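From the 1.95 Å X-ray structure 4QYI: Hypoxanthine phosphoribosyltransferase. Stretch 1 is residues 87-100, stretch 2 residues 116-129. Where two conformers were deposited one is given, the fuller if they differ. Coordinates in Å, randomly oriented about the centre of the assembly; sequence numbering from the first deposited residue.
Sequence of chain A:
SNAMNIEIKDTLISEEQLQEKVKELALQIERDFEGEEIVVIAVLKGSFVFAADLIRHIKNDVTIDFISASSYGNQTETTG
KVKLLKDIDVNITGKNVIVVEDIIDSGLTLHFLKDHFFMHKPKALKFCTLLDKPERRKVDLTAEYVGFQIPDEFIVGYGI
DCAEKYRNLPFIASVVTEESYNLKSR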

# COMPACT_ATOMS: atom_id res chain seq x y z
N ASP A 87 3.38 7.11 12.85
CA ASP A 87 3.13 8.48 12.51
C ASP A 87 3.79 8.77 11.15
O ASP A 87 4.56 7.97 10.65
CB ASP A 87 3.76 9.35 13.59
CG ASP A 87 3.19 10.75 13.65
OD1 ASP A 87 2.32 11.11 12.83
OD2 ASP A 87 3.55 11.48 14.62
N ILE A 88 3.51 9.92 10.57
CA ILE A 88 4.10 10.22 9.28
C ILE A 88 5.57 10.63 9.38
O ILE A 88 6.01 11.21 10.37
CB ILE A 88 3.31 11.30 8.54
CG1 ILE A 88 3.23 12.59 9.36
CG2 ILE A 88 1.89 10.82 8.24
CD1 ILE A 88 2.72 13.76 8.54
N ASP A 89 6.29 10.35 8.31
CA ASP A 89 7.68 10.71 8.18
C ASP A 89 7.85 11.98 7.37
O ASP A 89 8.79 12.70 7.58
CB ASP A 89 8.42 9.64 7.38
CG ASP A 89 8.34 8.30 8.03
OD1 ASP A 89 8.67 8.23 9.21
OD2 ASP A 89 7.96 7.32 7.34
N VAL A 90 6.96 12.23 6.42
CA VAL A 90 7.11 13.38 5.53
C VAL A 90 6.66 14.68 6.15
O VAL A 90 5.87 14.72 7.08
CB VAL A 90 6.34 13.21 4.22
CG1 VAL A 90 6.90 12.03 3.44
CG2 VAL A 90 4.84 13.03 4.47
N ASN A 91 7.21 15.76 5.61
CA ASN A 91 6.87 17.09 6.03
C ASN A 91 5.59 17.58 5.37
O ASN A 91 5.53 17.70 4.15
CB ASN A 91 8.00 18.04 5.62
CG ASN A 91 7.69 19.48 5.97
OD1 ASN A 91 6.87 19.77 6.84
ND2 ASN A 91 8.29 20.39 5.23
N ILE A 92 4.53 17.84 6.14
CA ILE A 92 3.31 18.37 5.55
C ILE A 92 3.07 19.84 5.92
O ILE A 92 2.04 20.42 5.57
CB ILE A 92 2.07 17.58 5.94
CG1 ILE A 92 1.84 17.62 7.46
CG2 ILE A 92 2.18 16.15 5.44
CD1 ILE A 92 0.57 16.93 7.88
N THR A 93 4.02 20.45 6.62
CA THR A 93 3.89 21.86 7.01
C THR A 93 3.84 22.74 5.75
O THR A 93 4.75 22.72 4.93
CB THR A 93 5.03 22.29 7.95
OG1 THR A 93 4.96 21.52 9.13
CG2 THR A 93 4.92 23.76 8.32
N GLY A 94 2.75 23.50 5.62
CA GLY A 94 2.54 24.38 4.45
C GLY A 94 2.21 23.61 3.17
O GLY A 94 2.24 24.18 2.09
N LYS A 95 1.88 22.33 3.28
CA LYS A 95 1.57 21.52 2.11
C LYS A 95 0.09 21.24 1.97
O LYS A 95 -0.70 21.42 2.90
CB LYS A 95 2.28 20.18 2.19
CG LYS A 95 3.78 20.24 2.43
CD LYS A 95 4.52 20.97 1.34
CE LYS A 95 6.00 21.06 1.70
NZ LYS A 95 6.73 21.91 0.74
N ASN A 96 -0.27 20.80 0.77
CA ASN A 96 -1.63 20.37 0.47
C ASN A 96 -1.68 18.90 0.81
O ASN A 96 -0.94 18.11 0.24
CB ASN A 96 -1.91 20.56 -0.99
CG ASN A 96 -1.88 22.02 -1.38
OD1 ASN A 96 -2.51 22.84 -0.71
ND2 ASN A 96 -1.22 22.33 -2.46
N VAL A 97 -2.58 18.53 1.71
CA VAL A 97 -2.66 17.15 2.14
C VAL A 97 -4.02 16.51 1.89
O VAL A 97 -5.08 17.08 2.20
CB VAL A 97 -2.41 17.05 3.66
CG1 VAL A 97 -2.45 15.60 4.12
CG2 VAL A 97 -1.08 17.68 4.04
N ILE A 98 -3.99 15.32 1.31
CA ILE A 98 -5.21 14.55 1.13
C ILE A 98 -5.05 13.25 1.90
O ILE A 98 -4.14 12.47 1.63
CB ILE A 98 -5.53 14.26 -0.33
CG1 ILE A 98 -5.71 15.59 -1.05
CG2 ILE A 98 -6.80 13.42 -0.41
CD1 ILE A 98 -5.88 15.45 -2.51
N VAL A 99 -5.95 13.02 2.84
CA VAL A 99 -5.92 11.80 3.65
C VAL A 99 -6.87 10.83 2.99
O VAL A 99 -8.05 11.13 2.78
CB VAL A 99 -6.33 12.07 5.09
CG1 VAL A 99 -6.29 10.79 5.93
CG2 VAL A 99 -5.41 13.12 5.69
N VAL A 100 -6.33 9.65 2.68
CA VAL A 100 -7.07 8.62 1.96
C VAL A 100 -7.51 7.45 2.83
O VAL A 100 -6.69 6.85 3.50
CB VAL A 100 -6.21 8.14 0.77
CG1 VAL A 100 -6.85 6.97 0.05
CG2 VAL A 100 -6.00 9.28 -0.21
N HIS A 116 -4.73 15.64 14.68
CA HIS A 116 -3.31 15.32 14.71
C HIS A 116 -2.57 16.01 13.55
O HIS A 116 -1.53 16.64 13.75
CB HIS A 116 -3.08 13.80 14.66
CG HIS A 116 -1.63 13.42 14.56
ND1 HIS A 116 -0.75 13.60 15.60
CD2 HIS A 116 -0.92 12.85 13.56
CE1 HIS A 116 0.45 13.17 15.24
NE2 HIS A 116 0.37 12.72 14.01
N PHE A 117 -3.10 15.88 12.36
CA PHE A 117 -2.45 16.48 11.20
C PHE A 117 -2.44 18.01 11.29
O PHE A 117 -1.44 18.64 10.92
CB PHE A 117 -3.07 16.04 9.90
CG PHE A 117 -2.90 14.58 9.61
CD1 PHE A 117 -1.64 14.02 9.52
CD2 PHE A 117 -4.01 13.78 9.39
CE1 PHE A 117 -1.47 12.68 9.23
CE2 PHE A 117 -3.86 12.43 9.11
CZ PHE A 117 -2.59 11.88 9.02
N PHE A 118 -3.51 18.60 11.82
CA PHE A 118 -3.51 20.06 11.97
C PHE A 118 -2.38 20.57 12.85
O PHE A 118 -1.92 21.69 12.66
CB PHE A 118 -4.88 20.65 12.36
CG PHE A 118 -5.77 20.93 11.17
CD1 PHE A 118 -5.36 21.85 10.20
CD2 PHE A 118 -7.01 20.32 11.03
CE1 PHE A 118 -6.15 22.14 9.11
CE2 PHE A 118 -7.81 20.61 9.94
CZ PHE A 118 -7.39 21.52 8.97
N MET A 119 -1.90 19.73 13.77
CA MET A 119 -0.80 20.12 14.63
C MET A 119 0.46 20.35 13.80
O MET A 119 1.33 21.10 14.19
CB MET A 119 -0.56 19.07 15.73
CG MET A 119 -1.64 19.07 16.81
SD MET A 119 -1.51 17.70 18.00
CE MET A 119 0.21 17.80 18.51
N HIS A 120 0.53 19.72 12.62
CA HIS A 120 1.68 19.90 11.68
C HIS A 120 1.58 21.16 10.80
O HIS A 120 2.50 21.46 10.04
CB HIS A 120 1.79 18.68 10.79
CG HIS A 120 2.26 17.45 11.51
ND1 HIS A 120 3.34 16.71 11.08
CD2 HIS A 120 1.84 16.87 12.66
CE1 HIS A 120 3.54 15.69 11.90
NE2 HIS A 120 2.64 15.77 12.87
N LYS A 121 0.44 21.83 10.86
CA LYS A 121 0.18 23.07 10.11
C LYS A 121 0.27 22.98 8.58
O LYS A 121 1.04 23.68 7.94
CB LYS A 121 1.04 24.21 10.66
CG LYS A 121 0.76 24.45 12.14
CD LYS A 121 1.54 25.62 12.69
CE LYS A 121 1.22 25.85 14.16
NZ LYS A 121 1.96 27.03 14.68
N PRO A 122 -0.56 22.12 8.00
CA PRO A 122 -0.57 21.99 6.56
C PRO A 122 -1.28 23.19 5.94
O PRO A 122 -2.06 23.85 6.62
CB PRO A 122 -1.41 20.74 6.33
CG PRO A 122 -2.33 20.71 7.51
CD PRO A 122 -1.47 21.16 8.65
N LYS A 123 -1.01 23.45 4.67
CA LYS A 123 -1.67 24.55 3.96
C LYS A 123 -3.14 24.19 3.76
O LYS A 123 -4.01 25.03 3.92
CB LYS A 123 -0.99 24.77 2.62
CG LYS A 123 -1.63 25.84 1.74
CD LYS A 123 -0.85 25.91 0.43
CE LYS A 123 -1.29 26.93 -0.61
NZ LYS A 123 -2.56 26.54 -1.28
N ALA A 124 -3.41 22.91 3.47
CA ALA A 124 -4.77 22.43 3.27
C ALA A 124 -4.84 20.95 3.64
O ALA A 124 -3.85 20.23 3.52
CB ALA A 124 -5.19 22.64 1.84
N LEU A 125 -6.00 20.51 4.12
CA LEU A 125 -6.18 19.14 4.56
C LEU A 125 -7.56 18.68 4.19
O LEU A 125 -8.55 19.18 4.70
CB LEU A 125 -6.02 19.07 6.07
CG LEU A 125 -6.17 17.68 6.72
CD1 LEU A 125 -5.01 16.78 6.37
CD2 LEU A 125 -6.24 17.85 8.23
N LYS A 126 -7.63 17.72 3.28
CA LYS A 126 -8.92 17.21 2.83
C LYS A 126 -8.95 15.72 2.99
O LYS A 126 -7.91 15.08 3.10
CB LYS A 126 -9.12 17.56 1.36
CG LYS A 126 -9.05 19.06 1.06
CD LYS A 126 -10.13 19.86 1.77
CE LYS A 126 -10.04 21.34 1.45
NZ LYS A 126 -11.16 22.08 2.10
N PHE A 127 -10.16 15.16 2.99
CA PHE A 127 -10.36 13.73 3.12
C PHE A 127 -10.98 13.11 1.87
O PHE A 127 -11.90 13.68 1.28
CB PHE A 127 -11.22 13.44 4.35
CG PHE A 127 -10.54 13.89 5.59
CD1 PHE A 127 -9.63 13.07 6.21
CD2 PHE A 127 -10.73 15.18 6.06
CE1 PHE A 127 -8.95 13.50 7.32
CE2 PHE A 127 -10.06 15.62 7.17
CZ PHE A 127 -9.17 14.77 7.81
N CYS A 128 -10.45 11.95 1.51
CA CYS A 128 -10.88 11.19 0.36
C CYS A 128 -11.16 9.75 0.78
O CYS A 128 -10.24 9.06 1.21
CB CYS A 128 -9.78 11.21 -0.70
SG CYS A 128 -10.16 10.20 -2.16
N THR A 129 -12.40 9.30 0.64
CA THR A 129 -12.73 7.94 1.01
C THR A 129 -13.37 7.22 -0.15
O THR A 129 -14.11 7.81 -0.94
CB THR A 129 -13.66 7.88 2.24
OG1 THR A 129 -13.86 6.51 2.66
CG2 THR A 129 -15.01 8.50 1.94
O HOH W 1 3.32 14.00 14.93
O HOH W 2 5.27 16.82 8.84

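The two stretches bury about 1000 Å² between them, joining through side chains at the helical start of stretch 2, through the loop at 120-123 and through a parallel pair of strands at its end. His116, in the helix, opens the contact. The CA-to-CB bond of His116 points toward stretch 1, and with chi1 in t His116 NE2 donates a hydrogen bond to Asp87 OD1 at 2.8 Å, with the acceptor lying at the ring edge near its plane. Asp87 OD1 also accepts from the backbone N of Ile88 (2.8 Å), which helps hold the carboxylate in place.

One residue on, the buried ring of Phe117 packs against three aliphatic side chains of stretch 1. Ile88 CG2 meets its edge, 4.0 Å from Phe117 CE1, while Ile92 CD1 lies 4.0 Å from Phe117 CD1 and Val99 CG2 lies 3.8 Å from Phe117 CE2. A large flat side chain can thus touch both the loop and the strand of stretch 1. Phe118 and Met119 make no contact with stretch 1.

His120 mixes packing with polar links. His120 CB sits 3.5 Å from Ile92 CG1, and the two ring nitrogens reach waters: NE2 shares one with Asp87 OD2, and ND1 shares another with Val90 O and Ile92 N. His120 O accepts a 2.6 Å hydrogen bond from Thr93 OG1. At Lys121, positive phi takes the chain out of helical geometry, and Lys121 O receives Gly94 N at 2.9 Å. Gly94 belongs to the type II turn from Ile92 to Lys95, and its own positive phi is readily adopted by glycine. Pro122 CB packs 3.8 Å from Val97 CG2, and Pro122 CA makes a CH...O contact of 3.2 Å with Ile92 O.

From here the backbone bonds become regular. Lys123 N donates weakly to Lys95 O (2.7 Å), while the Lys123 side chain leads away at its end. Ala124 N donates to the same Lys95 O (3.1 Å), and Ala124 O accepts from Val97 N (2.8 Å); Ala124 CB is 3.7 Å from Asn96 OD1, an oxygen buried without a partner. Leu125 lies on the other face, where Leu125 CD1 packs 3.6 Å from Val97 CG1 and 3.7 Å from Val99 CG2. Lys126 carries its charged end away from the contact while its backbone bonds both valines, Lys126 N to Val97 O (2.8 Å) and Val99 N to Lys126 O (2.9 Å). Phe127 CD1 lies 3.6 Å from Val99 CB, so apolar Leu125, Phe127, Val97 and Val99 share one buried face. Cys128 N donates to Val99 O (2.8 Å), and on the face of Ala124 the small Cys128 side chain packs CB 3.7 Å from Ile98 CG2.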